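Local atomic coordinates of phenazine-1-carboxylate N-methyltransferase (Pseudomonas aeruginosa, PDB entry 2IP2), a protein that transfers a methyl group from S-adenosyl-L-methionine to phenazine-1-carboxylate, giving 5-methylphenazine-1-carboxylate on the way to the virulence pigment pyocyanin. Residues C24-A28 / L61-L65; A116-P122 / F292-A296; R169-V174 / N233-L239. All blocks are in the same frame, centred on the assembly; numbering follows the deposited sequence. Where two conformers were deposited one is given.

How the contacts relate
From the N terminus the chain first builds the helical dimerisation domain. There contact 1 closes a loop of 32 residues and brings helix 55-67 against helix 6-30. Contact 2 opens later, at the end of helix 113-119. It closes only after 169 more residues, when the end of helix 282-295 returns to the end of helix 113-119 and the turn that follows it. Contact 3 opens and closes within this span and pairs two neighbouring strands of the Rossmann-like methyltransferase sheet. Contact 1 is in series with the other two. Contacts 1 and 2 both touch the second subunit, whereas contact 3 does not. Contacts 1 and 3 lie on opposite sides of the chain's centre, with centres about 44 Å apart.

Contact 1: residues C24-A28 / L61-L65; sequences CVYVA and LMRLL
Two regular alpha-helical segments, C24-A28 and L61-L65, cross within the dimerisation domain of this methyltransferase. Each spans one turn with its own i to i+4 hydrogen bond: A28 N to C24 O and L65 N to L61 O, both 3.0 Å. The segment axes come within 10.8 Å, at a signed crossing angle of -119°. The nearest CA atoms are those of C24 and L61, 7.2 Å apart. The wide spacing is filled by leucines from L61-L65 meeting C24, V25, V27 and A28.

All the contacts across are apolar. C24 (chi1 m) lies among three leucines. C24 CB is 4.0 Å from L61 CD1 and 4.2 Å from L65 CD2, and C24 SG is 3.7 Å from L64 CD1. L65 (m, t) reaches V25 and A28: L65 CD2 is 4.0 Å from V25 CG2, and L65 CD1 is 3.7 Å from A28 CB. L61 (t, p) also meets V27, with L61 CD2 4.0 Å from V27 CG1. The seven touching residues are all buried in the core of this helical domain, which belongs to the helix-turn-helix clan.

Helix 33-38 closes over the contact through L33, which touches A28 and L61. Strand 71-72 adds F71 against A28 and L65. The second subunit packs W110 on C24, V15 on V25 and V289 on L64, so this core continues directly into the dimer interface.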
loop_
_atom_site.group_PDB
_atom_site.type_symbol
_atom_site.label_atom_id
_atom_site.label_comp_id
_atom_site.label_asym_id
_atom_site.label_seq_id
_atom_site.Cartn_x
_atom_site.Cartn_y
_atom_site.Cartn_z
ATOM N N CYS A 24 -0.917 6.090 6.301
ATOM C CA CYS A 24 -0.475 7.472 6.579
ATOM C C CYS A 24 -1.330 8.529 5.861
ATOM O O CYS A 24 -1.708 9.533 6.466
ATOM C CB CYS A 24 0.994 7.626 6.236
ATOM S SG CYS A 24 2.061 6.813 7.420
ATOM N N VAL A 25 -1.723 8.300 4.603
ATOM C CA VAL A 25 -2.592 9.292 3.914
ATOM C C VAL A 25 -3.985 9.261 4.537
ATOM O O VAL A 25 -4.630 10.314 4.723
ATOM C CB VAL A 25 -2.602 8.967 2.340
ATOM C CG1 VAL A 25 -3.726 9.762 1.621
ATOM C CG2 VAL A 25 -1.253 9.286 1.791
ATOM N N TYR A 26 -4.435 8.060 4.912
ATOM C CA TYR A 26 -5.764 7.957 5.561
ATOM C C TYR A 26 -5.768 8.800 6.866
ATOM O O TYR A 26 -6.677 9.596 7.123
ATOM C CB TYR A 26 -6.123 6.456 5.787
ATOM C CG TYR A 26 -7.335 6.297 6.709
ATOM C CD1 TYR A 26 -8.633 6.676 6.285
ATOM C CD2 TYR A 26 -7.149 5.927 8.051
ATOM C CE1 TYR A 26 -9.741 6.544 7.182
ATOM C CE2 TYR A 26 -8.217 5.821 8.926
ATOM C CZ TYR A 26 -9.499 6.139 8.493
ATOM O OH TYR A 26 -10.505 6.025 9.426
ATOM N N VAL A 27 -4.711 8.647 7.645
ATOM C CA VAL A 27 -4.579 9.402 8.838
ATOM C C VAL A 27 -4.555 10.898 8.606
ATOM O O VAL A 27 -5.268 11.649 9.284
ATOM C CB VAL A 27 -3.339 8.936 9.642
ATOM C CG1 VAL A 27 -3.073 9.927 10.808
ATOM C CG2 VAL A 27 -3.508 7.473 10.195
ATOM N N ALA A 28 -3.730 11.369 7.688
ATOM C CA ALA A 28 -3.695 12.819 7.384
ATOM C C ALA A 28 -5.110 13.316 7.011
ATOM O O ALA A 28 -5.502 14.446 7.373
ATOM C CB ALA A 28 -2.717 13.092 6.193
ATOM N N LEU A 61 5.110 12.080 11.075
ATOM C CA LEU A 61 4.107 11.873 10.030
ATOM C C LEU A 61 4.348 12.819 8.857
ATOM O O LEU A 61 4.315 12.415 7.694
ATOM C CB LEU A 61 2.669 12.014 10.613
ATOM C CG LEU A 61 1.483 11.912 9.594
ATOM C CD1 LEU A 61 1.449 10.534 8.962
ATOM C CD2 LEU A 61 0.204 12.154 10.429
ATOM N N MET A 62 4.517 14.123 9.157
ATOM C CA MET A 62 4.631 15.120 8.092
ATOM C C MET A 62 5.940 14.902 7.289
ATOM O O MET A 62 5.912 15.070 6.084
ATOM C CB MET A 62 4.570 16.556 8.657
ATOM C CG MET A 62 3.177 16.975 9.253
ATOM S SD MET A 62 1.925 16.990 7.955
ATOM C CE MET A 62 2.603 18.130 6.728
ATOM N N ARG A 63 7.053 14.569 7.963
ATOM C CA ARG A 63 8.311 14.236 7.305
ATOM C C ARG A 63 8.098 13.150 6.225
ATOM O O ARG A 63 8.579 13.278 5.082
ATOM C CB ARG A 63 9.287 13.683 8.346
ATOM C CG ARG A 63 10.663 13.537 7.884
ATOM C CD ARG A 63 11.561 13.627 9.144
ATOM N NE ARG A 63 11.388 12.487 10.041
ATOM C CZ ARG A 63 12.280 12.196 10.966
ATOM N NH1 ARG A 63 13.351 12.993 11.081
ATOM N NH2 ARG A 63 12.144 11.128 11.734
ATOM N N LEU A 64 7.369 12.102 6.612
ATOM C CA LEU A 64 7.006 11.020 5.706
ATOM C C LEU A 64 6.172 11.514 4.511
ATOM O O LEU A 64 6.480 11.221 3.347
ATOM C CB LEU A 64 6.221 9.955 6.504
ATOM C CG LEU A 64 5.861 8.674 5.761
ATOM C CD1 LEU A 64 5.673 7.565 6.778
ATOM C CD2 LEU A 64 4.587 8.871 4.907
ATOM N N LEU A 65 5.094 12.257 4.783
ATOM C CA LEU A 65 4.177 12.651 3.711
ATOM C C LEU A 65 4.888 13.608 2.753
ATOM O O LEU A 65 4.674 13.523 1.538
ATOM C CB LEU A 65 2.939 13.324 4.281
ATOM C CG LEU A 65 2.063 12.280 5.001
ATOM C CD1 LEU A 65 0.938 12.939 5.817
ATOM C CD2 LEU A 65 1.490 11.176 4.037
#

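Contact 2: residues A116-P122 / F292-A296; sequences ALLSGTP and FMACA
Two helix C-terminal ends meet in the Rossmann-like class I methyltransferase domain. Helix 113-119 ends at G120, and helix 282-295 runs out near A296. Both of these residues have positive phi. G120 N hydrogen-bonds to A116 O at 2.8 Å, and A296 N to F292 O at 2.9 Å. An ST turn, T121 N to S119 OG at 3.1 Å, shapes the link to P122, the N-cap residue of helix 123-128.

F292 (chi1 t, chi2 75°) inserts its ring into the turn. A116 O, 3.3 Å from F292 CZ, and G120 O, 3.5 Å from F292 CE1, lie at the ring edge. L117 CD2 is 3.8 Å from F292 CE2.

P122 packs on the last turn of the other helix. P122 CA is 4.6 Å from M293 CA, the closest CA pair. P122 CB is 3.4 Å from F292 O and 3.5 Å from M293 O.

M293 (t, p, p) curls its side chain back. M293 CE lies 4.1 Å from L117 CD1, and M293 SD 3.7 Å from A116 CB.

The second subunit adds R57, which hydrogen-bonds to L117 O and L118 O, and R60, which packs on F292. Finally, P122 CG sits 3.6 Å from A296 CB.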
loop_
_atom_site.group_PDB
_atom_site.type_symbol
_atom_site.label_atom_id
_atom_site.label_comp_id
_atom_site.label_asym_id
_atom_site.label_seq_id
_atom_site.Cartn_x
_atom_site.Cartn_y
_atom_site.Cartn_z
ATOM N N ALA A 116 -11.173 -14.794 0.887
ATOM C CA ALA A 116 -12.041 -14.269 -0.175
ATOM C C ALA A 116 -11.664 -14.892 -1.518
ATOM O O ALA A 116 -12.525 -15.436 -2.212
ATOM C CB ALA A 116 -11.967 -12.719 -0.219
ATOM N N LEU A 117 -10.386 -14.834 -1.897
ATOM C CA LEU A 117 -10.003 -15.330 -3.217
ATOM C C LEU A 117 -10.090 -16.867 -3.312
ATOM O O LEU A 117 -10.260 -17.410 -4.421
ATOM C CB LEU A 117 -8.548 -14.895 -3.588
ATOM C CG LEU A 117 -8.539 -13.369 -3.934
ATOM C CD1 LEU A 117 -7.218 -12.615 -3.644
ATOM C CD2 LEU A 117 -9.106 -13.123 -5.390
ATOM N N LEU A 118 -9.928 -17.540 -2.187
ATOM C CA LEU A 118 -10.120 -19.011 -2.135
ATOM C C LEU A 118 -11.618 -19.357 -2.261
ATOM O O LEU A 118 -12.039 -20.063 -3.193
ATOM C CB LEU A 118 -9.578 -19.535 -0.808
ATOM C CG LEU A 118 -8.048 -19.639 -0.571
ATOM C CD1 LEU A 118 -7.654 -20.371 0.704
ATOM C CD2 LEU A 118 -7.327 -20.299 -1.744
ATOM N N SER A 119 -12.428 -18.821 -1.357
ATOM C CA SER A 119 -13.852 -19.225 -1.243
ATOM C C SER A 119 -14.745 -18.631 -2.365
ATOM O O SER A 119 -15.811 -19.166 -2.731
ATOM C CB SER A 119 -14.390 -18.822 0.138
ATOM O OG SER A 119 -14.549 -17.401 0.203
ATOM N N GLY A 120 -14.351 -17.472 -2.870
ATOM C CA GLY A 120 -15.229 -16.726 -3.757
ATOM C C GLY A 120 -16.196 -15.754 -3.097
ATOM O O GLY A 120 -16.895 -15.034 -3.805
ATOM N N THR A 121 -16.224 -15.706 -1.760
ATOM C CA THR A 121 -17.053 -14.748 -1.043
ATOM C C THR A 121 -16.224 -13.465 -0.975
ATOM O O THR A 121 -15.099 -13.498 -0.546
ATOM C CB THR A 121 -17.359 -15.244 0.382
ATOM O OG1 THR A 121 -17.949 -16.545 0.300
ATOM C CG2 THR A 121 -18.316 -14.271 1.143
ATOM N N PRO A 122 -16.772 -12.339 -1.427
ATOM C CA PRO A 122 -16.032 -11.056 -1.429
ATOM C C PRO A 122 -15.532 -10.753 -0.010
ATOM O O PRO A 122 -16.206 -11.074 0.953
ATOM C CB PRO A 122 -17.094 -10.057 -1.874
ATOM C CG PRO A 122 -17.952 -10.948 -2.810
ATOM C CD PRO A 122 -18.115 -12.192 -2.003
ATOM N N PHE A 292 -13.957 -7.486 -7.317
ATOM C CA PHE A 292 -14.251 -8.740 -6.702
ATOM C C PHE A 292 -14.292 -8.601 -5.163
ATOM O O PHE A 292 -15.242 -9.057 -4.503
ATOM C CB PHE A 292 -13.226 -9.850 -7.084
ATOM C CG PHE A 292 -13.346 -11.040 -6.174
ATOM C CD1 PHE A 292 -14.436 -11.924 -6.318
ATOM C CD2 PHE A 292 -12.453 -11.198 -5.070
ATOM C CE1 PHE A 292 -14.612 -12.973 -5.393
ATOM C CE2 PHE A 292 -12.593 -12.235 -4.167
ATOM C CZ PHE A 292 -13.693 -13.142 -4.319
ATOM N N MET A 293 -13.250 -7.961 -4.610
ATOM C CA MET A 293 -13.080 -7.920 -3.130
ATOM C C MET A 293 -14.265 -7.174 -2.517
ATOM O O MET A 293 -14.720 -7.530 -1.425
ATOM C CB MET A 293 -11.761 -7.260 -2.739
ATOM C CG MET A 293 -11.296 -7.490 -1.237
ATOM S SD MET A 293 -11.051 -9.262 -1.018
ATOM C CE MET A 293 -9.755 -9.696 -2.206
ATOM N N ALA A 294 -14.807 -6.194 -3.254
ATOM C CA ALA A 294 -15.899 -5.374 -2.717
ATOM C C ALA A 294 -17.275 -6.043 -2.893
ATOM O O ALA A 294 -18.055 -6.094 -1.980
ATOM C CB ALA A 294 -15.919 -4.036 -3.351
ATOM N N CYS A 295 -17.542 -6.589 -4.074
ATOM C CA CYS A 295 -18.906 -7.023 -4.356
ATOM C C CYS A 295 -19.017 -8.104 -5.429
ATOM O O CYS A 295 -20.104 -8.232 -6.068
ATOM C CB CYS A 295 -19.701 -5.817 -4.825
ATOM S SG CYS A 295 -19.135 -5.126 -6.386
ATOM N N ALA A 296 -17.944 -8.856 -5.649
ATOM C CA ALA A 296 -17.924 -9.969 -6.637
ATOM C C ALA A 296 -18.257 -9.481 -8.043
ATOM O O ALA A 296 -18.782 -10.240 -8.863
ATOM C CB ALA A 296 -18.936 -11.135 -6.221
#

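Contact 3: residues R169-V174 / N233-L239; sequences RSFVDV and NGDIYLL
Strands 170-174 and 236-239 are parallel neighbours in the Rossmann-like sheet of a class I methyltransferase. Their axes are 4.7 Å apart at -20°. F171 pairs with I236, V172 with Y237 and D173 with L238.

G234 N donates a hydrogen bond to Y237 OH at 3.0 Å, and that hydroxyl also hydrogen-bonds to P231 O. S170 N donates to D235 OD2 at 3.0 Å, while D235 N donates to S170 OG at 3.3 Å. I236 N donates to S170 O at 3.1 Å, and I236 O accepts V172 N at 2.8 Å. Y237 (chi1 m) turns one ring face to V172 CB in a CH-pi contact, 4.2 Å from the centroid. L238 N donates to V172 O at 2.9 Å, and L238 O accepts V174 N at 3.0 Å. L238 CD1 lies 3.6 Å from F171 CD1. L239 CD1 touches V174 CG1 at 3.8 Å.

Helix 180-188 packs by F171 and L238, and helix 248-261 by Y237 and L239. Both strands run toward the predicted S-adenosyl-L-methionine site: the D173 and L239 side chains lie about 8 Å from those of D198 and R241, respectively. The sheet centre is therefore mostly apolar, with D173 OD2 hydrogen-bonded to T182 OG1.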
loop_
_atom_site.group_PDB
_atom_site.type_symbol
_atom_site.label_atom_id
_atom_site.label_comp_id
_atom_site.label_asym_id
_atom_site.label_seq_id
_atom_site.Cartn_x
_atom_site.Cartn_y
_atom_site.Cartn_z
ATOM N N ARG A 169 -28.326 19.213 -28.090
ATOM C CA ARG A 169 -28.705 17.806 -28.167
ATOM C C ARG A 169 -29.453 17.264 -26.942
ATOM O O ARG A 169 -29.492 17.891 -25.890
ATOM C CB ARG A 169 -27.512 16.920 -28.573
ATOM C CG ARG A 169 -26.956 17.235 -29.991
ATOM C CD ARG A 169 -25.529 16.710 -30.146
ATOM N NE ARG A 169 -24.850 17.139 -31.381
ATOM C CZ ARG A 169 -24.321 18.354 -31.593
ATOM N NH1 ARG A 169 -24.379 19.315 -30.670
ATOM N NH2 ARG A 169 -23.737 18.622 -32.752
ATOM N N SER A 170 -30.067 16.103 -27.109
ATOM C CA SER A 170 -30.784 15.456 -26.010
ATOM C C SER A 170 -30.015 14.176 -25.583
ATOM O O SER A 170 -29.477 13.450 -26.411
ATOM C CB SER A 170 -32.234 15.121 -26.435
ATOM O OG SER A 170 -32.305 14.142 -27.466
ATOM N N PHE A 171 -29.984 13.882 -24.299
ATOM C CA PHE A 171 -29.391 12.620 -23.921
ATOM C C PHE A 171 -30.301 11.819 -23.006
ATOM O O PHE A 171 -31.246 12.383 -22.439
ATOM C CB PHE A 171 -28.025 12.859 -23.274
ATOM C CG PHE A 171 -28.092 13.630 -21.991
ATOM C CD1 PHE A 171 -28.290 12.956 -20.773
ATOM C CD2 PHE A 171 -27.999 15.031 -21.990
ATOM C CE1 PHE A 171 -28.356 13.619 -19.587
ATOM C CE2 PHE A 171 -28.039 15.739 -20.785
ATOM C CZ PHE A 171 -28.226 15.039 -19.574
ATOM N N VAL A 172 -30.004 10.518 -22.861
ATOM C CA VAL A 172 -30.737 9.621 -21.931
ATOM C C VAL A 172 -29.695 8.911 -21.087
ATOM O O VAL A 172 -28.828 8.209 -21.624
ATOM C CB VAL A 172 -31.675 8.597 -22.686
ATOM C CG1 VAL A 172 -32.379 7.608 -21.729
ATOM C CG2 VAL A 172 -32.714 9.314 -23.544
ATOM N N ASP A 173 -29.755 9.135 -19.782
ATOM C CA ASP A 173 -28.833 8.558 -18.824
ATOM C C ASP A 173 -29.482 7.253 -18.341
ATOM O O ASP A 173 -30.343 7.281 -17.469
ATOM C CB ASP A 173 -28.580 9.574 -17.675
ATOM C CG ASP A 173 -27.476 9.140 -16.694
ATOM O OD1 ASP A 173 -27.052 7.972 -16.776
ATOM O OD2 ASP A 173 -27.068 9.968 -15.795
ATOM N N VAL A 174 -29.107 6.114 -18.944
ATOM C CA VAL A 174 -29.749 4.861 -18.577
ATOM C C VAL A 174 -29.050 4.238 -17.320
ATOM O O VAL A 174 -27.841 3.992 -17.311
ATOM C CB VAL A 174 -30.018 3.890 -19.844
ATOM C CG1 VAL A 174 -29.801 4.578 -21.203
ATOM C CG2 VAL A 174 -29.272 2.635 -19.785
ATOM N N ASN A 233 -35.945 8.830 -28.916
ATOM C CA ASN A 233 -35.483 9.975 -29.722
ATOM C C ASN A 233 -34.261 10.714 -29.162
ATOM O O ASN A 233 -34.037 11.869 -29.498
ATOM C CB ASN A 233 -36.665 11.002 -29.966
ATOM C CG ASN A 233 -36.479 11.791 -31.271
ATOM O OD1 ASN A 233 -35.971 11.228 -32.263
ATOM N ND2 ASN A 233 -36.858 13.094 -31.279
ATOM N N GLY A 234 -33.475 10.045 -28.309
ATOM C CA GLY A 234 -32.286 10.648 -27.727
ATOM C C GLY A 234 -31.218 10.708 -28.796
ATOM O O GLY A 234 -31.116 9.803 -29.601
ATOM N N ASP A 235 -30.437 11.777 -28.800
ATOM C CA ASP A 235 -29.208 11.863 -29.609
ATOM C C ASP A 235 -28.058 11.055 -28.995
ATOM O O ASP A 235 -27.264 10.427 -29.721
ATOM C CB ASP A 235 -28.778 13.323 -29.807
ATOM C CG ASP A 235 -29.864 14.155 -30.511
ATOM O OD1 ASP A 235 -30.365 13.689 -31.570
ATOM O OD2 ASP A 235 -30.201 15.222 -29.982
ATOM N N ILE A 236 -27.968 11.088 -27.663
ATOM C CA ILE A 236 -26.859 10.399 -26.973
ATOM C C ILE A 236 -27.448 9.521 -25.834
ATOM O O ILE A 236 -28.162 10.046 -24.955
ATOM C CB ILE A 236 -25.845 11.419 -26.405
ATOM C CG1 ILE A 236 -25.209 12.232 -27.536
ATOM C CG2 ILE A 236 -24.754 10.669 -25.602
ATOM C CD1 ILE A 236 -24.573 13.544 -27.109
ATOM N N TYR A 237 -27.153 8.221 -25.866
ATOM C CA TYR A 237 -27.578 7.238 -24.828
ATOM C C TYR A 237 -26.333 6.848 -24.035
ATOM O O TYR A 237 -25.448 6.182 -24.555
ATOM C CB TYR A 237 -28.200 5.987 -25.457
ATOM C CG TYR A 237 -29.618 6.327 -25.911
ATOM C CD1 TYR A 237 -29.833 7.158 -27.025
ATOM C CD2 TYR A 237 -30.724 5.843 -25.197
ATOM C CE1 TYR A 237 -31.156 7.496 -27.394
ATOM C CE2 TYR A 237 -32.029 6.170 -25.575
ATOM C CZ TYR A 237 -32.227 7.000 -26.672
ATOM O OH TYR A 237 -33.534 7.355 -27.020
ATOM N N LEU A 238 -26.315 7.264 -22.774
ATOM C CA LEU A 238 -25.151 7.068 -21.877
ATOM C C LEU A 238 -25.429 5.828 -21.073
ATOM O O LEU A 238 -26.478 5.739 -20.409
ATOM C CB LEU A 238 -25.098 8.270 -20.950
ATOM C CG LEU A 238 -24.950 9.616 -21.642
ATOM C CD1 LEU A 238 -25.469 10.705 -20.691
ATOM C CD2 LEU A 238 -23.556 9.835 -22.220
ATOM N N LEU A 239 -24.495 4.868 -21.130
ATOM C CA LEU A 239 -24.539 3.598 -20.428
ATOM C C LEU A 239 -23.319 3.579 -19.490
ATOM O O LEU A 239 -22.259 3.123 -19.881
ATOM C CB LEU A 239 -24.440 2.413 -21.450
ATOM C CG LEU A 239 -25.768 1.901 -22.038
ATOM C CD1 LEU A 239 -26.646 3.045 -22.569
ATOM C CD2 LEU A 239 -25.541 0.814 -23.136
#